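Local coordinates for protein Pa14_01140 (Pseudomonas aeruginosa, PDB 6OX6) that serves as the immunity protein for the type VI secretion effector Tas1, a (p)ppApp-synthesizing toxin, and plays a role in preventing its early activation, at residues Arg12-Asp17 and Gly62-Arg67; Ile16-Glu21 and Asn52-Asp57; Ile34-Tyr39 and Glu46-Asp51. All coordinates share one frame; numbering follows the deposited sequence.

Interaction 1 of 3, residues Arg12-Asp17 and Gly62-Arg67; sequences RDIYID and GREITR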
loop_
_atom_site.group_PDB
_atom_site.type_symbol
_atom_site.label_atom_id
_atom_site.label_comp_id
_atom_site.label_asym_id
_atom_site.label_seq_id
_atom_site.Cartn_x
_atom_site.Cartn_y
_atom_site.Cartn_z
ATOM N N ARG B 12 -20.168 -16.207 3.917
ATOM C CA ARG B 12 -20.078 -16.832 2.607
ATOM C C ARG B 12 -18.759 -16.620 1.885
ATOM O O ARG B 12 -17.910 -15.860 2.333
ATOM C CB ARG B 12 -21.112 -16.140 1.712
ATOM C CG ARG B 12 -20.776 -14.668 1.500
ATOM C CD ARG B 12 -21.944 -13.817 1.031
ATOM N NE ARG B 12 -21.741 -12.414 1.378
ATOM C CZ ARG B 12 -21.051 -11.552 0.639
ATOM N NH1 ARG B 12 -20.506 -11.941 -0.498
ATOM N NH2 ARG B 12 -20.908 -10.298 1.036
ATOM N N ASP B 13 -18.597 -17.321 0.766
ATOM C CA ASP B 13 -17.482 -17.083 -0.125
ATOM C C ASP B 13 -17.429 -15.617 -0.539
ATOM O O ASP B 13 -18.458 -14.965 -0.720
ATOM C CB ASP B 13 -17.600 -17.976 -1.358
ATOM C CG ASP B 13 -17.411 -19.465 -1.036
ATOM O OD1 ASP B 13 -17.239 -19.835 0.151
ATOM O OD2 ASP B 13 -17.380 -20.259 -1.996
ATOM N N ILE B 14 -16.210 -15.104 -0.676
ATOM C CA ILE B 14 -15.955 -13.701 -0.985
ATOM C C ILE B 14 -14.931 -13.641 -2.109
ATOM O O ILE B 14 -13.859 -14.262 -2.014
ATOM C CB ILE B 14 -15.430 -12.935 0.245
ATOM C CG1 ILE B 14 -16.424 -13.001 1.415
ATOM C CG2 ILE B 14 -15.086 -11.484 -0.134
ATOM C CD1 ILE B 14 -17.647 -12.242 1.183
ATOM N N TYR B 15 -15.236 -12.860 -3.145
ATOM C CA TYR B 15 -14.348 -12.669 -4.286
ATOM C C TYR B 15 -14.014 -11.182 -4.392
ATOM O O TYR B 15 -14.911 -10.331 -4.314
ATOM C CB TYR B 15 -14.992 -13.195 -5.577
ATOM C CG TYR B 15 -15.349 -14.679 -5.492
ATOM C CD1 TYR B 15 -16.558 -15.098 -4.926
ATOM C CD2 TYR B 15 -14.462 -15.658 -5.944
ATOM C CE1 TYR B 15 -16.893 -16.462 -4.840
ATOM C CE2 TYR B 15 -14.791 -17.032 -5.881
ATOM C CZ TYR B 15 -16.003 -17.419 -5.327
ATOM O OH TYR B 15 -16.305 -18.773 -5.258
ATOM N N ILE B 16 -12.731 -10.889 -4.604
ATOM C CA ILE B 16 -12.147 -9.571 -4.412
ATOM C C ILE B 16 -11.342 -9.195 -5.642
ATOM O O ILE B 16 -10.553 -10.010 -6.132
ATOM C CB ILE B 16 -11.231 -9.579 -3.180
ATOM C CG1 ILE B 16 -12.062 -9.824 -1.929
ATOM C CG2 ILE B 16 -10.436 -8.328 -3.114
ATOM C CD1 ILE B 16 -11.212 -10.186 -0.737
ATOM N N ASP B 17 -11.534 -7.965 -6.135
ATOM C CA ASP B 17 -10.705 -7.386 -7.182
ATOM C C ASP B 17 -9.943 -6.193 -6.607
ATOM O O ASP B 17 -10.545 -5.306 -6.003
ATOM C CB ASP B 17 -11.564 -6.942 -8.367
ATOM C CG ASP B 17 -10.756 -6.225 -9.448
ATOM O OD1 ASP B 17 -9.536 -6.487 -9.565
ATOM O OD2 ASP B 17 -11.344 -5.380 -10.175
ATOM N N GLY B 62 -9.484 -2.740 -2.219
ATOM C CA GLY B 62 -10.101 -3.409 -3.342
ATOM C C GLY B 62 -11.618 -3.374 -3.250
ATOM O O GLY B 62 -12.213 -2.703 -2.404
ATOM N N ARG B 63 -12.250 -4.115 -4.141
ATOM C CA ARG B 63 -13.702 -4.135 -4.210
ATOM C C ARG B 63 -14.168 -5.573 -4.372
ATOM O O ARG B 63 -13.444 -6.431 -4.897
ATOM C CB ARG B 63 -14.233 -3.267 -5.362
ATOM C CG ARG B 63 -13.802 -3.749 -6.745
ATOM C CD ARG B 63 -13.980 -2.670 -7.810
ATOM N NE ARG B 63 -13.099 -1.525 -7.600
ATOM C CZ ARG B 63 -13.508 -0.353 -7.131
ATOM N NH1 ARG B 63 -14.785 -0.177 -6.819
ATOM N NH2 ARG B 63 -12.640 0.640 -6.967
ATOM N N GLU B 64 -15.373 -5.832 -3.891
ATOM C CA GLU B 64 -15.935 -7.164 -3.989
ATOM C C GLU B 64 -16.435 -7.401 -5.417
ATOM O O GLU B 64 -16.975 -6.497 -6.056
ATOM C CB GLU B 64 -17.060 -7.326 -2.951
ATOM C CG GLU B 64 -17.662 -8.705 -2.920
ATOM C CD GLU B 64 -18.470 -9.014 -1.664
ATOM O OE1 GLU B 64 -18.533 -8.169 -0.736
ATOM O OE2 GLU B 64 -19.012 -10.145 -1.605
ATOM N N ILE B 65 -16.213 -8.610 -5.934
ATOM C CA ILE B 65 -16.742 -9.039 -7.222
ATOM C C ILE B 65 -17.478 -10.364 -7.019
ATOM O O ILE B 65 -17.526 -10.913 -5.912
ATOM C CB ILE B 65 -15.638 -9.171 -8.294
ATOM C CG1 ILE B 65 -14.567 -10.163 -7.815
ATOM C CG2 ILE B 65 -15.034 -7.781 -8.616
ATOM C CD1 ILE B 65 -13.447 -10.524 -8.859
ATOM N N THR B 66 -18.058 -10.870 -8.104
ATOM C CA THR B 66 -18.813 -12.111 -8.050
ATOM C C THR B 66 -17.928 -13.303 -8.412
ATOM O O THR B 66 -16.839 -13.160 -8.986
ATOM C CB THR B 66 -20.013 -12.061 -8.999
ATOM O OG1 THR B 66 -19.543 -12.139 -10.347
ATOM C CG2 THR B 66 -20.788 -10.783 -8.825
ATOM N N ARG B 67 -18.457 -14.488 -8.127
ATOM C CA ARG B 67 -17.777 -15.734 -8.434
ATOM C C ARG B 67 -17.560 -15.841 -9.939
ATOM O O ARG B 67 -16.497 -16.275 -10.383
ATOM C CB ARG B 67 -18.590 -16.928 -7.931
ATOM C CG ARG B 67 -17.977 -18.280 -8.262
ATOM C CD ARG B 67 -18.740 -19.411 -7.593
ATOM N NE ARG B 67 -19.023 -20.503 -8.520
ATOM C CZ ARG B 67 -19.857 -20.410 -9.551
ATOM N NH1 ARG B 67 -20.496 -19.273 -9.790
ATOM N NH2 ARG B 67 -20.055 -21.456 -10.343
HETATM O O HOH W 1 -17.744 -11.735 -3.342
HETATM O O HOH W 2 -9.862 -2.400 -6.923
#

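Interaction 2 of 3, residues Ile16-Glu21 and Asn52-Asp57; sequences IDYDFE and NRLFND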
loop_
_atom_site.group_PDB
_atom_site.type_symbol
_atom_site.label_atom_id
_atom_site.label_comp_id
_atom_site.label_asym_id
_atom_site.label_seq_id
_atom_site.Cartn_x
_atom_site.Cartn_y
_atom_site.Cartn_z
ATOM N N ILE B 16 -12.731 -10.889 -4.604
ATOM C CA ILE B 16 -12.147 -9.571 -4.412
ATOM C C ILE B 16 -11.342 -9.195 -5.642
ATOM O O ILE B 16 -10.553 -10.010 -6.132
ATOM C CB ILE B 16 -11.231 -9.579 -3.180
ATOM C CG1 ILE B 16 -12.062 -9.824 -1.929
ATOM C CG2 ILE B 16 -10.436 -8.328 -3.114
ATOM C CD1 ILE B 16 -11.212 -10.186 -0.737
ATOM N N ASP B 17 -11.534 -7.965 -6.135
ATOM C CA ASP B 17 -10.705 -7.386 -7.182
ATOM C C ASP B 17 -9.943 -6.193 -6.607
ATOM O O ASP B 17 -10.545 -5.306 -6.003
ATOM C CB ASP B 17 -11.564 -6.942 -8.367
ATOM C CG ASP B 17 -10.756 -6.225 -9.448
ATOM O OD1 ASP B 17 -9.536 -6.487 -9.565
ATOM O OD2 ASP B 17 -11.344 -5.380 -10.175
ATOM N N TYR B 18 -8.642 -6.157 -6.808
ATOM C CA TYR B 18 -7.812 -5.041 -6.343
ATOM C C TYR B 18 -7.085 -4.525 -7.576
ATOM O O TYR B 18 -6.017 -5.043 -7.926
ATOM C CB TYR B 18 -6.841 -5.514 -5.255
ATOM C CG TYR B 18 -5.899 -4.455 -4.672
ATOM C CD1 TYR B 18 -6.254 -3.098 -4.623
ATOM C CD2 TYR B 18 -4.652 -4.827 -4.153
ATOM C CE1 TYR B 18 -5.385 -2.134 -4.075
ATOM C CE2 TYR B 18 -3.788 -3.866 -3.612
ATOM C CZ TYR B 18 -4.181 -2.532 -3.564
ATOM O OH TYR B 18 -3.317 -1.602 -3.042
ATOM N N ASP B 19 -7.657 -3.517 -8.248
ATOM C CA ASP B 19 -7.094 -3.144 -9.542
ATOM C C ASP B 19 -5.736 -2.465 -9.410
ATOM O O ASP B 19 -4.902 -2.617 -10.315
ATOM C CB ASP B 19 -8.047 -2.262 -10.351
ATOM C CG ASP B 19 -7.853 -2.445 -11.867
ATOM O OD1 ASP B 19 -6.808 -2.004 -12.389
ATOM O OD2 ASP B 19 -8.717 -3.049 -12.538
ATOM N N PHE B 20 -5.457 -1.777 -8.294
ATOM C CA PHE B 20 -4.156 -1.118 -8.165
ATOM C C PHE B 20 -2.996 -2.079 -8.421
ATOM O O PHE B 20 -2.027 -1.710 -9.084
ATOM C CB PHE B 20 -4.013 -0.454 -6.794
ATOM C CG PHE B 20 -2.761 0.387 -6.665
ATOM C CD1 PHE B 20 -2.562 1.498 -7.479
ATOM C CD2 PHE B 20 -1.761 0.032 -5.761
ATOM C CE1 PHE B 20 -1.397 2.268 -7.367
ATOM C CE2 PHE B 20 -0.589 0.796 -5.636
ATOM C CZ PHE B 20 -0.405 1.916 -6.450
ATOM N N GLU B 21 -3.086 -3.327 -7.944
ATOM C CA GLU B 21 -2.027 -4.306 -8.185
ATOM C C GLU B 21 -2.477 -5.443 -9.096
ATOM O O GLU B 21 -1.882 -6.520 -9.073
ATOM C CB GLU B 21 -1.483 -4.881 -6.869
ATOM C CG GLU B 21 -0.837 -3.849 -5.913
ATOM C CD GLU B 21 0.490 -4.303 -5.319
ATOM O OE1 GLU B 21 1.173 -5.190 -5.890
ATOM O OE2 GLU B 21 0.835 -3.792 -4.237
ATOM N N ASN B 52 -1.101 -11.935 5.022
ATOM C CA ASN B 52 -0.286 -11.537 3.877
ATOM C C ASN B 52 -0.490 -10.059 3.543
ATOM O O ASN B 52 -1.612 -9.553 3.538
ATOM C CB ASN B 52 -0.646 -12.392 2.667
ATOM C CG ASN B 52 0.035 -11.936 1.412
ATOM O OD1 ASN B 52 -0.544 -11.208 0.585
ATOM N ND2 ASN B 52 1.278 -12.348 1.258
ATOM N N ARG B 53 0.607 -9.370 3.233
ATOM C CA ARG B 53 0.571 -7.928 3.001
ATOM C C ARG B 53 -0.393 -7.562 1.874
ATOM O O ARG B 53 -1.258 -6.695 2.028
ATOM C CB ARG B 53 1.989 -7.444 2.672
ATOM C CG ARG B 53 2.181 -5.928 2.740
ATOM C CD ARG B 53 1.817 -5.222 1.417
ATOM N NE ARG B 53 2.390 -5.869 0.230
ATOM C CZ ARG B 53 2.176 -5.461 -1.025
ATOM N NH1 ARG B 53 1.382 -4.425 -1.257
ATOM N NH2 ARG B 53 2.733 -6.100 -2.054
ATOM N N LEU B 54 -0.216 -8.174 0.710
ATOM C CA LEU B 54 -0.982 -7.755 -0.462
ATOM C C LEU B 54 -2.455 -8.113 -0.296
ATOM O O LEU B 54 -3.349 -7.337 -0.662
ATOM C CB LEU B 54 -0.375 -8.404 -1.711
ATOM C CG LEU B 54 -1.014 -8.161 -3.083
ATOM C CD1 LEU B 54 -0.969 -6.669 -3.397
ATOM C CD2 LEU B 54 -0.297 -9.003 -4.182
ATOM N N PHE B 55 -2.733 -9.248 0.341
ATOM C CA PHE B 55 -4.116 -9.596 0.642
ATOM C C PHE B 55 -4.790 -8.550 1.533
ATOM O O PHE B 55 -5.923 -8.129 1.265
ATOM C CB PHE B 55 -4.179 -10.957 1.321
ATOM C CG PHE B 55 -5.576 -11.317 1.789
ATOM C CD1 PHE B 55 -6.583 -11.556 0.859
ATOM C CD2 PHE B 55 -5.890 -11.374 3.146
ATOM C CE1 PHE B 55 -7.861 -11.881 1.262
ATOM C CE2 PHE B 55 -7.190 -11.698 3.558
ATOM C CZ PHE B 55 -8.169 -11.950 2.618
ATOM N N ASN B 56 -4.128 -8.156 2.623
ATOM C CA ASN B 56 -4.709 -7.135 3.482
ATOM C C ASN B 56 -4.810 -5.786 2.765
ATOM O O ASN B 56 -5.725 -5.009 3.042
ATOM C CB ASN B 56 -3.896 -7.024 4.775
ATOM C CG ASN B 56 -4.226 -8.160 5.749
ATOM O OD1 ASN B 56 -5.152 -8.037 6.543
ATOM N ND2 ASN B 56 -3.500 -9.264 5.670
ATOM N N ASP B 57 -3.907 -5.497 1.817
ATOM C CA ASP B 57 -4.111 -4.305 0.989
ATOM C C ASP B 57 -5.379 -4.439 0.156
ATOM O O ASP B 57 -6.135 -3.469 -0.011
ATOM C CB ASP B 57 -2.902 -4.044 0.087
ATOM C CG ASP B 57 -1.771 -3.314 0.811
ATOM O OD1 ASP B 57 -1.912 -3.045 2.012
ATOM O OD2 ASP B 57 -0.738 -2.991 0.177
HETATM O O HOH W 3 -0.997 -2.224 -2.559
#

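Interaction 3 of 3, residues Ile34-Tyr39 and Glu46-Asp51; sequences IHVRFY and EPVEHD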
loop_
_atom_site.group_PDB
_atom_site.type_symbol
_atom_site.label_atom_id
_atom_site.label_comp_id
_atom_site.label_asym_id
_atom_site.label_seq_id
_atom_site.Cartn_x
_atom_site.Cartn_y
_atom_site.Cartn_z
ATOM N N ILE B 34 -7.660 -18.726 1.473
ATOM C CA ILE B 34 -7.522 -17.634 0.536
ATOM C C ILE B 34 -6.689 -18.143 -0.616
ATOM O O ILE B 34 -5.610 -18.721 -0.393
ATOM C CB ILE B 34 -6.842 -16.416 1.174
ATOM C CG1 ILE B 34 -7.600 -15.961 2.424
ATOM C CG2 ILE B 34 -6.706 -15.324 0.124
ATOM C CD1 ILE B 34 -6.773 -15.106 3.354
ATOM N N HIS B 35 -7.176 -17.937 -1.837
ATOM C CA HIS B 35 -6.374 -18.159 -3.030
ATOM C C HIS B 35 -6.258 -16.867 -3.811
ATOM O O HIS B 35 -7.129 -16.005 -3.726
ATOM C CB HIS B 35 -6.963 -19.249 -3.916
ATOM C CG HIS B 35 -6.710 -20.622 -3.395
ATOM N ND1 HIS B 35 -7.507 -21.207 -2.437
ATOM C CD2 HIS B 35 -5.732 -21.517 -3.672
ATOM C CE1 HIS B 35 -7.039 -22.410 -2.152
ATOM N NE2 HIS B 35 -5.960 -22.622 -2.887
ATOM N N VAL B 36 -5.185 -16.741 -4.592
ATOM C CA VAL B 36 -4.893 -15.522 -5.332
ATOM C C VAL B 36 -4.912 -15.844 -6.816
ATOM O O VAL B 36 -4.518 -16.950 -7.215
ATOM C CB VAL B 36 -3.536 -14.917 -4.917
ATOM C CG1 VAL B 36 -2.367 -15.877 -5.279
ATOM C CG2 VAL B 36 -3.338 -13.583 -5.575
ATOM N N ARG B 37 -5.409 -14.889 -7.628
ATOM C CA ARG B 37 -5.384 -15.005 -9.091
ATOM C C ARG B 37 -5.003 -13.654 -9.672
ATOM O O ARG B 37 -5.774 -12.694 -9.564
ATOM C CB ARG B 37 -6.730 -15.460 -9.644
ATOM C CG ARG B 37 -6.703 -15.695 -11.138
ATOM C CD ARG B 37 -7.940 -16.407 -11.635
ATOM N NE ARG B 37 -7.851 -16.632 -13.074
ATOM C CZ ARG B 37 -8.847 -17.062 -13.845
ATOM N NH1 ARG B 37 -10.047 -17.325 -13.342
ATOM N NH2 ARG B 37 -8.633 -17.216 -15.134
ATOM N N PHE B 38 -3.814 -13.566 -10.265
ATOM C CA PHE B 38 -3.344 -12.316 -10.852
ATOM C C PHE B 38 -3.949 -12.121 -12.223
ATOM O O PHE B 38 -4.294 -13.091 -12.902
ATOM C CB PHE B 38 -1.822 -12.294 -10.954
ATOM C CG PHE B 38 -1.131 -12.201 -9.601
ATOM C CD1 PHE B 38 -0.689 -13.343 -8.949
ATOM C CD2 PHE B 38 -0.951 -10.982 -8.991
ATOM C CE1 PHE B 38 -0.080 -13.270 -7.723
ATOM C CE2 PHE B 38 -0.329 -10.897 -7.726
ATOM C CZ PHE B 38 0.096 -12.045 -7.109
ATOM N N TYR B 39 -4.090 -10.853 -12.626
ATOM C CA TYR B 39 -4.672 -10.550 -13.930
ATOM C C TYR B 39 -3.933 -11.312 -15.007
ATOM O O TYR B 39 -2.704 -11.363 -15.007
ATOM C CB TYR B 39 -4.594 -9.058 -14.238
ATOM C CG TYR B 39 -5.611 -8.189 -13.550
ATOM C CD1 TYR B 39 -6.303 -8.624 -12.417
ATOM C CD2 TYR B 39 -5.874 -6.922 -14.039
ATOM C CE1 TYR B 39 -7.221 -7.803 -11.778
ATOM C CE2 TYR B 39 -6.766 -6.104 -13.425
ATOM C CZ TYR B 39 -7.440 -6.534 -12.293
ATOM O OH TYR B 39 -8.358 -5.662 -11.732
ATOM N N GLU B 46 -0.971 -22.346 -4.590
ATOM C CA GLU B 46 -0.577 -22.202 -3.178
ATOM C C GLU B 46 -1.521 -21.260 -2.431
ATOM O O GLU B 46 -1.620 -20.077 -2.795
ATOM C CB GLU B 46 0.843 -21.683 -3.057
ATOM C CG GLU B 46 1.394 -21.781 -1.637
ATOM C CD GLU B 46 2.779 -21.142 -1.479
ATOM O OE1 GLU B 46 3.030 -20.089 -2.108
ATOM O OE2 GLU B 46 3.625 -21.705 -0.732
ATOM N N PRO B 47 -2.196 -21.721 -1.360
ATOM C CA PRO B 47 -3.019 -20.804 -0.542
ATOM C C PRO B 47 -2.215 -19.604 -0.069
ATOM O O PRO B 47 -0.976 -19.637 -0.058
ATOM C CB PRO B 47 -3.441 -21.664 0.658
ATOM C CG PRO B 47 -3.244 -23.098 0.214
ATOM C CD PRO B 47 -2.111 -23.077 -0.793
ATOM N N VAL B 48 -2.913 -18.550 0.331
ATOM C CA VAL B 48 -2.316 -17.310 0.811
ATOM C C VAL B 48 -2.549 -17.230 2.308
ATOM O O VAL B 48 -3.645 -17.553 2.785
ATOM C CB VAL B 48 -2.937 -16.095 0.094
ATOM C CG1 VAL B 48 -2.510 -14.776 0.750
ATOM C CG2 VAL B 48 -2.596 -16.138 -1.408
ATOM N N GLU B 49 -1.518 -16.802 3.043
ATOM C CA GLU B 49 -1.597 -16.604 4.485
ATOM C C GLU B 49 -2.468 -15.399 4.858
ATOM O O GLU B 49 -2.407 -14.332 4.230
ATOM C CB GLU B 49 -0.203 -16.402 5.041
ATOM C CG GLU B 49 -0.067 -16.912 6.435
ATOM C CD GLU B 49 0.515 -18.309 6.477
ATOM O OE1 GLU B 49 0.444 -19.009 5.434
ATOM O OE2 GLU B 49 1.046 -18.698 7.552
ATOM N N HIS B 50 -3.251 -15.545 5.927
ATOM C CA HIS B 50 -4.265 -14.528 6.150
ATOM C C HIS B 50 -3.658 -13.206 6.595
ATOM O O HIS B 50 -4.309 -12.161 6.438
ATOM C CB HIS B 50 -5.314 -15.020 7.153
ATOM C CG HIS B 50 -4.846 -15.018 8.572
ATOM N ND1 HIS B 50 -4.410 -16.159 9.206
ATOM C CD2 HIS B 50 -4.741 -14.017 9.478
ATOM C CE1 HIS B 50 -4.051 -15.860 10.443
ATOM N NE2 HIS B 50 -4.242 -14.568 10.632
ATOM N N ASP B 51 -2.418 -13.203 7.091
ATOM C CA ASP B 51 -1.741 -11.942 7.397
ATOM C C ASP B 51 -0.882 -11.432 6.236
ATOM O O ASP B 51 -0.029 -10.569 6.449
ATOM C CB ASP B 51 -0.888 -12.072 8.657
ATOM C CG ASP B 51 0.337 -12.932 8.444
ATOM O OD1 ASP B 51 0.294 -13.860 7.595
ATOM O OD2 ASP B 51 1.340 -12.691 9.157
HETATM O O HOH W 4 -5.393 -19.367 3.163
HETATM O O HOH W 5 -3.510 -19.059 -4.190
#

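Interaction 1 of 3, residues Arg12-Asp17 and Gly62-Arg67
The ring of Tyr15 has Arg67 over one face, and the guanidinium of Arg12 has the Glu64 carboxylate at its own edge, in plane. These groups flank the antiparallel pairing of strand 14-18 with 63-65, the latter outermost, within this chain, in the four-stranded sheet. Arg67 CA sits 3.7 Å from the Tyr15 ring centroid, 10° off the normal, a CH-pi contact. Arg67 runs beside the tyrosine, and its CD reaches Tyr15 OH at 3.4 Å. Ile14 CD1 lies over one face of the Arg12 guanidinium, toward its rim. Asp17 and Arg63 form a hydrogen-bonded pair, with Asp17 N to Arg63 O at 2.7 Å and Arg63 N to Asp17 O at 2.8 Å. Ile65 CG2 packs on Asp17 CB, while Asp17 OD1 is hydrogen-bonded to Tyr39 OH. Glu64 CG stands anti to the backbone N (chi1 -177°), and the chain stays extended to meet Arg12 tip to tip. A water accepts from Tyr15 N and lies within reach of Glu64 OE2 and Ile65 O. The guanidinium and carboxylate planes of this salt bridge are 9° apart; Glu64 OE2 takes a nearly straight bond from Arg12 NH1 at 2.6 Å and a weak one from Arg12 NH2.

Interaction 2 of 3, residues Ile16-Glu21 and Asn52-Asp57
Strand 16-18 and helix 53-57 run at 99° to each other, with their axes 9.9 Å apart, and Tyr18, Glu21, Arg53, Leu54 and Asp57 make most of the contact between them. This is helix-on-sheet packing: the start of helix 53-61 lies against the antiparallel sheet at the end of strand 14-18. Leu54 CD1, a hub of the packing, lies against the carboxylate carbon Glu21 CD at 3.4 Å and, at the ring's edge, 4.0 Å from Tyr18 CE2. The Tyr18 ring stands between two backbones, with Glu21 N over the centre of one face and Asp57 O toward the rim of the other. Ile16 CD1 packs more loosely on Phe55 CE1.

Glu21, Arg53 and Asp57 form a salt-bridge network. The Arg53 chain bends at chi2 (-86°), which turns CD aside, and again at chi3. Arg53 NH1 gives a straight bond to Glu21 OE2 at 3.1 Å, on the syn side though tilted out of the carboxylate plane. The same Arg53 NH1 reaches Asp57 OD2 at 2.9 Å, from above that carboxylate plane. Arg53 lies between two acids and could ease their mutual repulsion. The network continues into the toxin: Glu21 OE1 forms a salt bridge with Lys305 of the Tas1 chain, Arg53 NH2 one with Asp296 of that chain, and both atoms are hydrogen-bonded to its Tyr297. Asn52 is the helix N-cap, and its OD1 accepts from Phe55 N in the carbonyl plane, on a lone pair. A water accepts from Tyr18 OH at 2.5 Å and donates to Glu21 OE2 and Asp57 OD2.

Interaction 3 of 3, residues Ile34-Tyr39 and Glu46-Asp51
Ile34 and Val48 meet where the loop before helix 53-61 runs beside strand 33-38, an outermost strand of the antiparallel sheet within this chain. The loop is held to this sheet edge by one direct backbone bond and two water bridges. Val48 N donates to Ile34 O at 2.8 Å, tilted 30° from the carbonyl plane. Pro47 CA makes a CA-H...O contact with the same oxygen.

The two branches of Ile34 have different partners. Ile34 places CG2 anti to its backbone N, and this methyl meets Val48 CB at 3.8 Å as the two side chains pass at a slant. Through CG1, Ile34 CD1 reaches His50 CA at 3.8 Å. Val48 has CG1 anti to the backbone N (chi1 170°), which places CG2 beside that N and against Val36. There Val48 CG2 lies 3.8 Å from Val36 CB, the two side chains at about a right angle. Val36 CG1 sits between its own backbone N and carbonyl carbon and touches Val48 CG2 as well. His35 and Pro47 lie side by side, pointing the same way. Pro47 CA stands over one face of the imidazole, toward its rim, and Pro47 CG is 4.1 Å from His35 NE2.

The loop also faces the toxin. Glu46 OE1 forms a salt bridge with Lys298 of the Tas1 chain, which also donates to Pro47 O. His50 NE2 is hydrogen-bonded to Val411 O of that chain. Of the two bridging waters, one accepts from Ile34 N and donates to Val48 O. The other accepts from Val36 N and donates to Glu46 O at 2.6 Å.

All three contacts involve the same antiparallel sheet. Interactions 1 and 2 share Ile16 and Asp17 of strand 14-18, and their centres are 11 Å apart. Interaction 3 joins strand 33-38, outermost within this chain, to the loop 46-51, with its centre about 13 Å from that of interaction 1. Tyr39 joins the contacts: its OH is 2.6 Å from Asp17 OD1 and 2.8 Å from Asp19 OD2, both probable hydrogen bonds. Interactions 2 and 3 also pack directly, with Phe55 CE2 3.4 Å from Ile34 CD1. Both of them touch the chain of Tas1, whereas the segments of interaction 1 touch no other protein chain of the assembly. The toxin-binding surface thus draws on 18-21 and on parts of 34-39, 46-51 and 52-57.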